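Local atomic coordinates of exotoxin 6 (Staphylococcus aureus subsp. aureus Mu50, PDB entry 4ZYS), a protein that is a staphylococcal superantigen-like exotoxin of undetermined function, probably secreted and possibly sugar-binding, built from an OB-fold domain and a beta-grasp domain. Residues Y101-G112 with G186-M196. Residues are numbered along the deposited sequence; the frame is centred on the assembly and turned at random.
Sequences YIHTPILEIKKG and GRQIQKILVEM
Tyr101 and His103 each set CG anti to the backbone N (chi1 -176° and -170°), which swings both rings to residues 186-189. The imidazole donates from His103 NE2 to Ile189 O at 2.8 Å. That oxygen lies close to the ring plane, although the hydrogen bond itself is bent. Arg187 O sits over one face of the same ring. Tyr101 OH reaches Arg187 CG at 3.3 Å, where the two side chains cross at about a right angle. The guanidinium points elsewhere, to Asp185 and Glu126.

Beyond this, strands 106-111 and 189-196 run parallel, their axes 8° apart. They are the first and last strands of the beta-grasp domain, neighbours in its mixed sheet, with helix 130-145 packed over one face. Seven backbone hydrogen bonds join them, from Ile106 N to Gln190 O as far as Gly112 N to Met196 O.

On the helix side Leu107 CD1 lies 3.7 Å from Ile192 CG2 and also meets Val194 CG2. Both Leu107 and Ile192 touch Leu137 of the helix. Pro105 lies alongside Ile189 and Ile192. On the other face a water bridges Glu108 OE1 and Ile192 O, and Leu193 CD1 packs 4.1 Å from Glu108 CB.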
loop_
_atom_site.group_PDB
_atom_site.type_symbol
_atom_site.label_atom_id
_atom_site.label_comp_id
_atom_site.label_asym_id
_atom_site.label_seq_id
_atom_site.Cartn_x
_atom_site.Cartn_y
_atom_site.Cartn_z
ATOM N N TYR A 101 5.468 -6.817 17.425
ATOM C CA TYR A 101 5.357 -7.858 16.407
ATOM C C TYR A 101 6.259 -7.676 15.160
ATOM O O TYR A 101 6.296 -6.615 14.547
ATOM C CB TYR A 101 3.897 -8.018 15.966
ATOM C CG TYR A 101 3.674 -9.139 14.983
ATOM C CD1 TYR A 101 3.800 -10.470 15.372
ATOM C CD2 TYR A 101 3.329 -8.872 13.663
ATOM C CE1 TYR A 101 3.587 -11.509 14.467
ATOM C CE2 TYR A 101 3.118 -9.898 12.750
ATOM C CZ TYR A 101 3.249 -11.216 13.155
ATOM O OH TYR A 101 3.041 -12.220 12.246
ATOM N N ILE A 102 7.000 -8.747 14.819
ATOM C CA ILE A 102 7.855 -8.833 13.626
ATOM C C ILE A 102 7.543 -10.157 12.944
ATOM O O ILE A 102 7.479 -11.198 13.601
ATOM C CB ILE A 102 9.395 -8.658 13.884
ATOM C CG1 ILE A 102 9.684 -7.370 14.668
ATOM C CG2 ILE A 102 10.206 -8.639 12.547
ATOM C CD1 ILE A 102 10.670 -7.523 15.673
ATOM N N HIS A 103 7.326 -10.100 11.631
ATOM C CA HIS A 103 7.054 -11.255 10.784
ATOM C C HIS A 103 7.910 -11.148 9.542
ATOM O O HIS A 103 7.940 -10.090 8.926
ATOM C CB HIS A 103 5.566 -11.332 10.427
ATOM C CG HIS A 103 5.196 -12.609 9.760
ATOM N ND1 HIS A 103 5.172 -13.802 10.458
ATOM C CD2 HIS A 103 4.868 -12.846 8.469
ATOM C CE1 HIS A 103 4.820 -14.723 9.575
ATOM N NE2 HIS A 103 4.643 -14.195 8.362
ATOM N N THR A 104 8.646 -12.215 9.193
ATOM C CA THR A 104 9.552 -12.153 8.053
ATOM C C THR A 104 9.105 -13.148 6.999
ATOM O O THR A 104 9.590 -14.277 6.968
ATOM C CB THR A 104 11.008 -12.348 8.486
ATOM O OG1 THR A 104 11.155 -13.651 9.043
ATOM C CG2 THR A 104 11.460 -11.311 9.488
ATOM N N PRO A 105 8.185 -12.758 6.102
ATOM C CA PRO A 105 7.810 -13.685 5.026
ATOM C C PRO A 105 8.971 -13.839 4.037
ATOM O O PRO A 105 9.923 -13.055 4.080
ATOM C CB PRO A 105 6.605 -12.987 4.381
ATOM C CG PRO A 105 6.848 -11.527 4.609
ATOM C CD PRO A 105 7.520 -11.441 5.949
ATOM N N ILE A 106 8.914 -14.845 3.166
ATOM C CA ILE A 106 9.956 -15.000 2.166
ATOM C C ILE A 106 9.761 -13.894 1.172
ATOM O O ILE A 106 8.623 -13.636 0.789
ATOM C CB ILE A 106 9.914 -16.413 1.491
ATOM C CG1 ILE A 106 10.378 -17.524 2.438
ATOM C CG2 ILE A 106 10.698 -16.464 0.163
ATOM C CD1 ILE A 106 11.642 -17.240 3.238
ATOM N N LEU A 107 10.830 -13.179 0.820
ATOM C CA LEU A 107 10.732 -12.160 -0.218
ATOM C C LEU A 107 11.757 -12.481 -1.266
ATOM O O LEU A 107 12.943 -12.553 -0.965
ATOM C CB LEU A 107 10.868 -10.690 0.274
ATOM C CG LEU A 107 11.052 -9.655 -0.859
ATOM C CD1 LEU A 107 9.766 -9.506 -1.734
ATOM C CD2 LEU A 107 11.570 -8.334 -0.340
ATOM N N GLU A 108 11.303 -12.695 -2.490
ATOM C CA GLU A 108 12.195 -12.953 -3.617
ATOM C C GLU A 108 11.898 -11.972 -4.718
ATOM O O GLU A 108 10.734 -11.666 -4.956
ATOM C CB GLU A 108 12.065 -14.389 -4.134
ATOM C CG GLU A 108 12.634 -15.447 -3.215
ATOM C CD GLU A 108 12.455 -16.839 -3.785
ATOM O OE1 GLU A 108 11.292 -17.245 -3.998
ATOM O OE2 GLU A 108 13.477 -17.503 -4.071
ATOM N N ILE A 109 12.947 -11.463 -5.373
ATOM C CA ILE A 109 12.823 -10.532 -6.497
ATOM C C ILE A 109 13.505 -11.175 -7.700
ATOM O O ILE A 109 14.683 -11.536 -7.637
ATOM C CB ILE A 109 13.352 -9.098 -6.176
ATOM C CG1 ILE A 109 12.635 -8.514 -4.917
ATOM C CG2 ILE A 109 13.184 -8.167 -7.414
ATOM C CD1 ILE A 109 12.884 -7.074 -4.599
ATOM N N LYS A 110 12.735 -11.374 -8.771
ATOM C CA LYS A 110 13.199 -11.995 -10.009
ATOM C C LYS A 110 13.208 -10.961 -11.110
ATOM O O LYS A 110 12.155 -10.422 -11.427
ATOM C CB LYS A 110 12.309 -13.215 -10.372
ATOM C CG LYS A 110 12.534 -13.782 -11.775
ATOM C CD LYS A 110 12.028 -15.203 -11.909
ATOM C CE LYS A 110 11.876 -15.645 -13.351
ATOM N NZ LYS A 110 13.181 -15.852 -14.021
ATOM N N LYS A 111 14.381 -10.692 -11.700
ATOM C CA LYS A 111 14.506 -9.730 -12.799
ATOM C C LYS A 111 14.766 -10.448 -14.134
ATOM O O LYS A 111 15.810 -11.052 -14.323
ATOM C CB LYS A 111 15.608 -8.696 -12.522
ATOM C CG LYS A 111 15.689 -7.612 -13.604
ATOM C CD LYS A 111 16.589 -6.489 -13.156
ATOM C CE LYS A 111 17.033 -5.621 -14.300
ATOM N NZ LYS A 111 17.945 -4.548 -13.832
ATOM N N GLY A 112 13.820 -10.338 -15.048
ATOM C CA GLY A 112 13.891 -10.951 -16.368
ATOM C C GLY A 112 14.057 -12.450 -16.274
ATOM O O GLY A 112 13.368 -13.103 -15.488
ATOM N N GLY A 186 -1.359 -9.647 8.265
ATOM C CA GLY A 186 0.101 -9.620 8.182
ATOM C C GLY A 186 0.762 -10.841 8.790
ATOM O O GLY A 186 1.848 -11.247 8.365
ATOM N N ARG A 187 0.086 -11.443 9.793
ATOM C CA ARG A 187 0.541 -12.653 10.471
ATOM C C ARG A 187 0.399 -13.891 9.582
ATOM O O ARG A 187 0.969 -14.932 9.907
ATOM C CB ARG A 187 -0.246 -12.865 11.768
ATOM C CG ARG A 187 -0.197 -11.691 12.751
ATOM C CD ARG A 187 -1.252 -11.874 13.815
ATOM N NE ARG A 187 -2.581 -11.712 13.236
ATOM C CZ ARG A 187 -3.711 -11.716 13.928
ATOM N NH1 ARG A 187 -3.694 -11.917 15.242
ATOM N NH2 ARG A 187 -4.872 -11.519 13.315
ATOM N N GLN A 188 -0.348 -13.763 8.458
ATOM C CA GLN A 188 -0.663 -14.844 7.526
ATOM C C GLN A 188 0.100 -14.731 6.178
ATOM O O GLN A 188 -0.051 -15.615 5.332
ATOM C CB GLN A 188 -2.177 -14.898 7.273
ATOM C CG GLN A 188 -3.013 -15.291 8.495
ATOM C CD GLN A 188 -2.752 -16.695 8.963
ATOM O OE1 GLN A 188 -2.814 -17.651 8.192
ATOM N NE2 GLN A 188 -2.446 -16.848 10.243
ATOM N N ILE A 189 0.917 -13.686 5.983
ATOM C CA ILE A 189 1.711 -13.552 4.743
ATOM C C ILE A 189 2.894 -14.548 4.816
ATOM O O ILE A 189 3.704 -14.444 5.739
ATOM C CB ILE A 189 2.184 -12.089 4.503
ATOM C CG1 ILE A 189 0.982 -11.126 4.364
ATOM C CG2 ILE A 189 3.136 -12.008 3.287
ATOM C CD1 ILE A 189 1.298 -9.665 4.627
ATOM N N GLN A 190 2.969 -15.522 3.868
ATOM C CA GLN A 190 4.020 -16.546 3.852
ATOM C C GLN A 190 5.187 -16.239 2.897
ATOM O O GLN A 190 6.357 -16.374 3.283
ATOM C CB GLN A 190 3.435 -17.919 3.464
ATOM C CG GLN A 190 3.010 -18.761 4.637
ATOM C CD GLN A 190 4.132 -19.416 5.393
ATOM O OE1 GLN A 190 4.851 -18.766 6.161
ATOM N NE2 GLN A 190 4.217 -20.740 5.287
ATOM N N LYS A 191 4.856 -15.914 1.633
ATOM C CA LYS A 191 5.803 -15.674 0.555
ATOM C C LYS A 191 5.397 -14.469 -0.252
ATOM O O LYS A 191 4.207 -14.224 -0.434
ATOM C CB LYS A 191 5.844 -16.881 -0.405
ATOM C CG LYS A 191 6.570 -18.117 0.065
ATOM C CD LYS A 191 6.620 -19.101 -1.101
ATOM C CE LYS A 191 7.807 -20.032 -1.068
ATOM N NZ LYS A 191 7.872 -20.896 -2.283
ATOM N N ILE A 192 6.389 -13.751 -0.782
ATOM C CA ILE A 192 6.207 -12.620 -1.671
ATOM C C ILE A 192 7.180 -12.807 -2.838
ATOM O O ILE A 192 8.359 -13.130 -2.647
ATOM C CB ILE A 192 6.354 -11.224 -0.998
ATOM C CG1 ILE A 192 5.383 -11.052 0.199
ATOM C CG2 ILE A 192 6.167 -10.069 -2.036
ATOM C CD1 ILE A 192 5.742 -9.810 1.131
ATOM N N LEU A 193 6.664 -12.623 -4.047
ATOM C CA LEU A 193 7.455 -12.683 -5.247
ATOM C C LEU A 193 7.233 -11.416 -6.019
ATOM O O LEU A 193 6.087 -11.043 -6.242
ATOM C CB LEU A 193 7.102 -13.943 -6.102
ATOM C CG LEU A 193 7.849 -14.083 -7.456
ATOM C CD1 LEU A 193 9.343 -14.308 -7.242
ATOM C CD2 LEU A 193 7.260 -15.199 -8.294
ATOM N N VAL A 194 8.322 -10.734 -6.411
ATOM C CA VAL A 194 8.260 -9.558 -7.284
ATOM C C VAL A 194 8.947 -9.969 -8.576
ATOM O O VAL A 194 10.148 -10.179 -8.562
ATOM C CB VAL A 194 8.873 -8.262 -6.676
ATOM C CG1 VAL A 194 8.656 -7.080 -7.610
ATOM C CG2 VAL A 194 8.307 -7.958 -5.292
ATOM N N GLU A 195 8.195 -10.171 -9.655
ATOM C CA GLU A 195 8.735 -10.538 -10.969
ATOM C C GLU A 195 8.786 -9.323 -11.861
ATOM O O GLU A 195 7.751 -8.671 -12.036
ATOM C CB GLU A 195 7.862 -11.608 -11.676
ATOM C CG GLU A 195 8.013 -13.025 -11.180
ATOM C CD GLU A 195 6.974 -13.987 -11.727
ATOM O OE1 GLU A 195 5.767 -13.841 -11.403
ATOM O OE2 GLU A 195 7.379 -14.913 -12.466
HETATM N N MSE A 196 9.955 -9.036 -12.471
HETATM C CA MSE A 196 10.083 -7.941 -13.436
HETATM C C MSE A 196 10.468 -8.498 -14.770
HETATM O O MSE A 196 11.215 -9.467 -14.815
HETATM C CB MSE A 196 11.125 -6.909 -13.020
HETATM C CG MSE A 196 10.846 -6.237 -11.713
HETATM SE SE MSE A 196 12.510 -5.486 -11.021
HETATM C CE MSE A 196 13.208 -4.632 -12.630
HETATM O O HOH W 1 9.079 -16.134 -2.860
#